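PDB 4OZU: coronin from Toxoplasma gondii, which probably binds actin filaments and is represented here by its WD40-repeat domain. Local coordinates for residues Asp306-Ser311 and Met335-Asn340; Phe317-Lys322 and Ile347-Pro352. All coordinates share one frame; numbering follows the deposited sequence.

Interaction 1 (Asp306-Ser311 and Met335-Asn340); sequences DAYRSS and MLKQEN
K337 reaches across to Y308 and S310 with an extended side chain, CG anti to its own backbone N (chi1 176°) and the chain running straight out to NZ. On the way its CD passes beside the phenol end of Y308, 3.5 Å from Y308 OH, the two side chains crossing at about a right angle. K337 NZ then donates to Y308 OH at 3.0 Å and to S310 OG at 3.2 Å. The serine hydroxyl is more firmly tied to the carbonyl of S290. The carbonyl of V312 also receives a bond from K337 NZ. In the WD40 beta-propeller, strand 301-309 is the outer strand of one blade and strand 331-339 belongs to the next, which makes this a polar contact between blades. Two residues on from K337, E339 turns its carboxylate back to the lysine: E339 OE2 uses its anti lone pair in a salt bridge of 2.7 Å to K337 NZ, probably balancing the buried charge. Four oxygens thus grip K337 NZ: Y308 OH, S310 OG, V312 O and E339 OE2.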
loop_
_atom_site.group_PDB
_atom_site.type_symbol
_atom_site.label_atom_id
_atom_site.label_comp_id
_atom_site.label_asym_id
_atom_site.label_seq_id
_atom_site.Cartn_x
_atom_site.Cartn_y
_atom_site.Cartn_z
ATOM N N ASP A 306 5.881 15.963 10.833
ATOM C CA ASP A 306 5.922 15.480 12.207
ATOM C C ASP A 306 6.134 13.973 12.240
ATOM O O ASP A 306 6.507 13.366 11.234
ATOM C CB ASP A 306 4.629 15.856 12.941
ATOM C CG ASP A 306 4.864 16.245 14.393
ATOM O OD1 ASP A 306 5.641 15.557 15.084
ATOM O OD2 ASP A 306 4.270 17.246 14.843
ATOM N N ALA A 307 5.902 13.373 13.400
ATOM C CA ALA A 307 6.069 11.936 13.551
ATOM C C ALA A 307 5.140 11.343 14.601
ATOM O O ALA A 307 4.756 12.011 15.561
ATOM C CB ALA A 307 7.509 11.623 13.900
ATOM N N TYR A 308 4.774 10.083 14.386
ATOM C CA TYR A 308 4.128 9.271 15.407
ATOM C C TYR A 308 5.208 8.627 16.263
ATOM O O TYR A 308 6.167 8.066 15.734
ATOM C CB TYR A 308 3.236 8.202 14.772
ATOM C CG TYR A 308 2.879 7.061 15.700
ATOM C CD1 TYR A 308 2.077 7.270 16.810
ATOM C CD2 TYR A 308 3.340 5.770 15.461
ATOM C CE1 TYR A 308 1.746 6.231 17.662
ATOM C CE2 TYR A 308 3.014 4.724 16.307
ATOM C CZ TYR A 308 2.214 4.961 17.408
ATOM O OH TYR A 308 1.880 3.930 18.258
ATOM N N ARG A 309 5.057 8.708 17.582
ATOM C CA ARG A 309 6.042 8.132 18.496
ATOM C C ARG A 309 5.378 7.295 19.579
ATOM O O ARG A 309 4.376 7.698 20.162
ATOM C CB ARG A 309 6.885 9.236 19.135
ATOM C CG ARG A 309 7.738 10.003 18.143
ATOM C CD ARG A 309 8.765 10.875 18.844
ATOM N NE ARG A 309 9.711 11.462 17.897
ATOM C CZ ARG A 309 9.505 12.591 17.224
ATOM N NH1 ARG A 309 8.381 13.279 17.381
ATOM N NH2 ARG A 309 10.431 13.034 16.386
ATOM N N SER A 310 5.945 6.122 19.842
ATOM C CA SER A 310 5.462 5.260 20.910
ATOM C C SER A 310 6.613 4.461 21.508
ATOM O O SER A 310 7.768 4.648 21.129
ATOM C CB SER A 310 4.375 4.318 20.391
ATOM O OG SER A 310 4.927 3.294 19.586
ATOM N N SER A 311 6.288 3.581 22.452
ATOM C CA SER A 311 7.275 2.686 23.044
ATOM C C SER A 311 6.964 1.228 22.706
ATOM O O SER A 311 7.434 0.313 23.382
ATOM C CB SER A 311 7.326 2.875 24.561
ATOM O OG SER A 311 6.151 2.378 25.174
ATOM N N MET A 335 -3.500 5.005 10.285
ATOM C CA MET A 335 -2.716 3.781 10.295
ATOM C C MET A 335 -3.351 2.771 11.236
ATOM O O MET A 335 -3.826 3.129 12.308
ATOM C CB MET A 335 -1.282 4.070 10.732
ATOM C CG MET A 335 -0.385 2.849 10.813
ATOM S SD MET A 335 1.171 3.216 11.651
ATOM C CE MET A 335 1.893 4.399 10.525
ATOM N N LEU A 336 -3.363 1.512 10.816
ATOM C CA LEU A 336 -3.688 0.404 11.701
ATOM C C LEU A 336 -2.370 -0.275 12.010
ATOM O O LEU A 336 -1.721 -0.816 11.119
ATOM C CB LEU A 336 -4.681 -0.559 11.054
ATOM C CG LEU A 336 -6.003 0.095 10.645
ATOM C CD1 LEU A 336 -6.870 -0.855 9.829
ATOM C CD2 LEU A 336 -6.748 0.565 11.888
ATOM N N LYS A 337 -1.976 -0.202 13.273
ATOM C CA LYS A 337 -0.676 -0.674 13.734
ATOM C C LYS A 337 -0.818 -1.965 14.537
ATOM O O LYS A 337 -1.424 -1.947 15.590
ATOM C CB LYS A 337 -0.023 0.413 14.599
ATOM C CG LYS A 337 1.305 0.033 15.229
ATOM C CD LYS A 337 1.656 0.996 16.353
ATOM C CE LYS A 337 2.863 0.517 17.145
ATOM N NZ LYS A 337 2.858 1.079 18.522
ATOM N N GLN A 338 -0.267 -3.079 14.058
ATOM C CA GLN A 338 -0.258 -4.299 14.870
ATOM C C GLN A 338 0.771 -4.173 15.981
ATOM O O GLN A 338 1.946 -3.883 15.727
ATOM C CB GLN A 338 0.048 -5.542 14.030
ATOM C CG GLN A 338 0.132 -6.838 14.834
ATOM C CD GLN A 338 0.313 -8.057 13.943
ATOM O OE1 GLN A 338 -0.066 -8.041 12.766
ATOM N NE2 GLN A 338 0.903 -9.116 14.492
ATOM N N GLU A 339 0.314 -4.387 17.210
ATOM C CA GLU A 339 1.183 -4.430 18.372
ATOM C C GLU A 339 1.212 -5.858 18.896
ATOM O O GLU A 339 0.169 -6.437 19.193
ATOM C CB GLU A 339 0.698 -3.453 19.443
ATOM C CG GLU A 339 0.732 -2.010 18.976
ATOM C CD GLU A 339 0.376 -1.023 20.069
ATOM O OE1 GLU A 339 -0.374 -1.401 20.993
ATOM O OE2 GLU A 339 0.847 0.132 20.001
ATOM N N ASN A 340 2.416 -6.418 18.991
ATOM C CA ASN A 340 2.615 -7.819 19.342
ATOM C C ASN A 340 1.789 -8.727 18.433
ATOM O O ASN A 340 1.793 -8.536 17.218
ATOM C CB ASN A 340 2.284 -8.033 20.814
ATOM C CG ASN A 340 3.065 -7.099 21.711
ATOM O OD1 ASN A 340 4.295 -7.159 21.757
ATOM N ND2 ASN A 340 2.363 -6.217 22.410
#

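Interaction 2 (Phe317-Lys322 and Ile347-Pro352); sequences FCFIPK and ISFIVP
F319 and F349 meet at one ring corner each. The tight part is a single approach, F319 CE2 to F349 CE2 at 3.6 Å, backed by F319 CZ at 4.1 Å from F349 CE2. From there the rings slide apart. Their planes are nearly parallel, 16° from each other, yet the centroids lie 5.8 Å apart and there is hardly any overlap, so this is a side-by-side van der Waals contact with little of a true stack in it. The CB of F349 already heads toward the other segment, whereas F319 closes the distance only with the far end of its ring, which its first torsion (chi1 -79°, CG anti to the carbonyl carbon) brings over to F349.

Elsewhere the contact is loose. No hydrogen bond joins the two segments, and even the nearest CA atoms, those of F319 and I347, are 9.3 Å apart. F349 is buried but F319 is partly exposed; farther on, K322 forms a salt bridge with D276. S348, next to F349 in the sequence, sends its hydroxyl to E331, R329 and W20 instead.

The wide backbone gap is explained by strand 331-339, which runs between 317-319 and 343-350 in the same propeller blade. The two rings lie on the face of that sheet turned to the preceding blade, where Y283 meets both, Y294 packs edge-to-face with F349, and I274 of strand 271-275 touches F319.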
loop_
_atom_site.group_PDB
_atom_site.type_symbol
_atom_site.label_atom_id
_atom_site.label_comp_id
_atom_site.label_asym_id
_atom_site.label_seq_id
_atom_site.Cartn_x
_atom_site.Cartn_y
_atom_site.Cartn_z
ATOM N N PHE A 317 1.474 -3.292 9.552
ATOM C CA PHE A 317 0.606 -2.131 9.464
ATOM C C PHE A 317 -0.045 -1.999 8.098
ATOM O O PHE A 317 0.286 -2.713 7.151
ATOM C CB PHE A 317 1.399 -0.863 9.771
ATOM C CG PHE A 317 2.250 -0.410 8.631
ATOM C CD1 PHE A 317 3.512 -0.947 8.431
ATOM C CD2 PHE A 317 1.780 0.543 7.747
ATOM C CE1 PHE A 317 4.284 -0.534 7.370
ATOM C CE2 PHE A 317 2.551 0.951 6.683
ATOM C CZ PHE A 317 3.799 0.420 6.497
ATOM N N CYS A 318 -0.993 -1.075 8.022
ATOM C CA CYS A 318 -1.512 -0.594 6.755
ATOM C C CYS A 318 -2.171 0.739 7.039
ATOM O O CYS A 318 -2.322 1.126 8.199
ATOM C CB CYS A 318 -2.511 -1.570 6.129
ATOM S SG CYS A 318 -4.109 -1.661 6.996
ATOM N N PHE A 319 -2.539 1.439 5.979
ATOM C CA PHE A 319 -3.317 2.663 6.093
ATOM C C PHE A 319 -4.674 2.422 5.456
ATOM O O PHE A 319 -4.793 1.592 4.555
ATOM C CB PHE A 319 -2.606 3.832 5.408
ATOM C CG PHE A 319 -1.488 4.423 6.219
ATOM C CD1 PHE A 319 -0.325 3.711 6.444
ATOM C CD2 PHE A 319 -1.599 5.699 6.740
ATOM C CE1 PHE A 319 0.704 4.259 7.181
ATOM C CE2 PHE A 319 -0.576 6.250 7.476
ATOM C CZ PHE A 319 0.577 5.528 7.696
ATOM N N ILE A 320 -5.691 3.143 5.911
ATOM C CA ILE A 320 -7.032 2.979 5.366
ATOM C C ILE A 320 -7.193 3.861 4.140
ATOM O O ILE A 320 -6.414 4.795 3.936
ATOM C CB ILE A 320 -8.134 3.326 6.404
ATOM C CG1 ILE A 320 -8.128 4.823 6.738
ATOM C CG2 ILE A 320 -7.959 2.472 7.655
ATOM C CD1 ILE A 320 -9.261 5.248 7.680
ATOM N N PRO A 321 -8.205 3.574 3.315
ATOM C CA PRO A 321 -8.410 4.431 2.145
ATOM C C PRO A 321 -8.924 5.805 2.538
ATOM O O PRO A 321 -9.530 5.953 3.597
ATOM C CB PRO A 321 -9.463 3.678 1.323
ATOM C CG PRO A 321 -9.480 2.295 1.873
ATOM C CD PRO A 321 -9.115 2.418 3.310
ATOM N N LYS A 322 -8.697 6.788 1.679
ATOM C CA LYS A 322 -9.162 8.151 1.926
ATOM C C LYS A 322 -10.667 8.198 2.150
ATOM O O LYS A 322 -11.144 8.946 2.992
ATOM C CB LYS A 322 -8.785 9.060 0.757
ATOM C CG LYS A 322 -9.259 10.496 0.891
ATOM C CD LYS A 322 -8.607 11.223 2.062
ATOM C CE LYS A 322 -7.115 11.388 1.847
ATOM N NZ LYS A 322 -6.510 12.376 2.776
ATOM N N ILE A 347 -4.172 4.688 14.581
ATOM C CA ILE A 347 -3.527 5.978 14.771
ATOM C C ILE A 347 -4.093 6.952 13.753
ATOM O O ILE A 347 -3.923 6.757 12.551
ATOM C CB ILE A 347 -1.993 5.913 14.580
ATOM C CG1 ILE A 347 -1.370 4.728 15.329
ATOM C CG2 ILE A 347 -1.358 7.227 15.012
ATOM C CD1 ILE A 347 -1.450 4.816 16.819
ATOM N N SER A 348 -4.762 7.996 14.227
ATOM C CA SER A 348 -5.283 9.033 13.344
ATOM C C SER A 348 -4.213 10.086 13.085
ATOM O O SER A 348 -3.425 10.411 13.971
ATOM C CB SER A 348 -6.528 9.700 13.954
ATOM O OG SER A 348 -7.654 8.839 13.922
ATOM N N PHE A 349 -4.195 10.614 11.867
ATOM C CA PHE A 349 -3.372 11.770 11.539
ATOM C C PHE A 349 -4.308 12.926 11.226
ATOM O O PHE A 349 -5.068 12.893 10.251
ATOM C CB PHE A 349 -2.427 11.444 10.387
ATOM C CG PHE A 349 -1.545 10.269 10.686
ATOM C CD1 PHE A 349 -0.363 10.437 11.386
ATOM C CD2 PHE A 349 -1.929 8.991 10.327
ATOM C CE1 PHE A 349 0.440 9.351 11.692
ATOM C CE2 PHE A 349 -1.131 7.901 10.627
ATOM C CZ PHE A 349 0.051 8.083 11.313
ATOM N N ILE A 350 -4.244 13.926 12.095
ATOM C CA ILE A 350 -5.243 14.983 12.184
ATOM C C ILE A 350 -4.610 16.348 12.012
ATOM O O ILE A 350 -3.576 16.641 12.607
ATOM C CB ILE A 350 -5.971 14.919 13.546
ATOM C CG1 ILE A 350 -6.786 13.631 13.636
ATOM C CG2 ILE A 350 -6.893 16.106 13.735
ATOM C CD1 ILE A 350 -7.132 13.224 15.031
ATOM N N VAL A 351 -5.223 17.183 11.184
ATOM C CA VAL A 351 -4.819 18.580 11.088
ATOM C C VAL A 351 -5.450 19.359 12.233
ATOM O O VAL A 351 -6.673 19.378 12.354
ATOM C CB VAL A 351 -5.245 19.206 9.753
ATOM C CG1 VAL A 351 -4.820 20.671 9.687
ATOM C CG2 VAL A 351 -4.664 18.419 8.589
ATOM N N PRO A 352 -4.627 20.010 13.078
ATOM C CA PRO A 352 -5.217 20.769 14.182
ATOM C C PRO A 352 -5.923 22.015 13.679
ATOM O O PRO A 352 -5.340 22.800 12.934
ATOM C CB PRO A 352 -4.009 21.131 15.052
ATOM C CG PRO A 352 -2.860 21.140 14.113
ATOM C CD PRO A 352 -3.155 20.090 13.079
#

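Overall arrangement
Interactions 1 and 2 lie with their centres 11 Å apart and share a blade: strand 331-339, which supplies the lysine of interaction 1, is hydrogen-bonded to both strands of interaction 2. L336 N lies 2.8 Å from C318 O on one flank, and M335 O lies 2.8 Å from I347 N on the other. M335 also packs on both phenylalanines, its CE coming to 3.3 Å from F319 CZ. Interaction 1 spans two blades through polar groups, while interaction 2 lies within one, its rings turned to the preceding blade. Residues 310-316 lead from that blade into this one, where N-terminal strand 16-25 pairs with 343-350 in the velcro closure of the propeller ring.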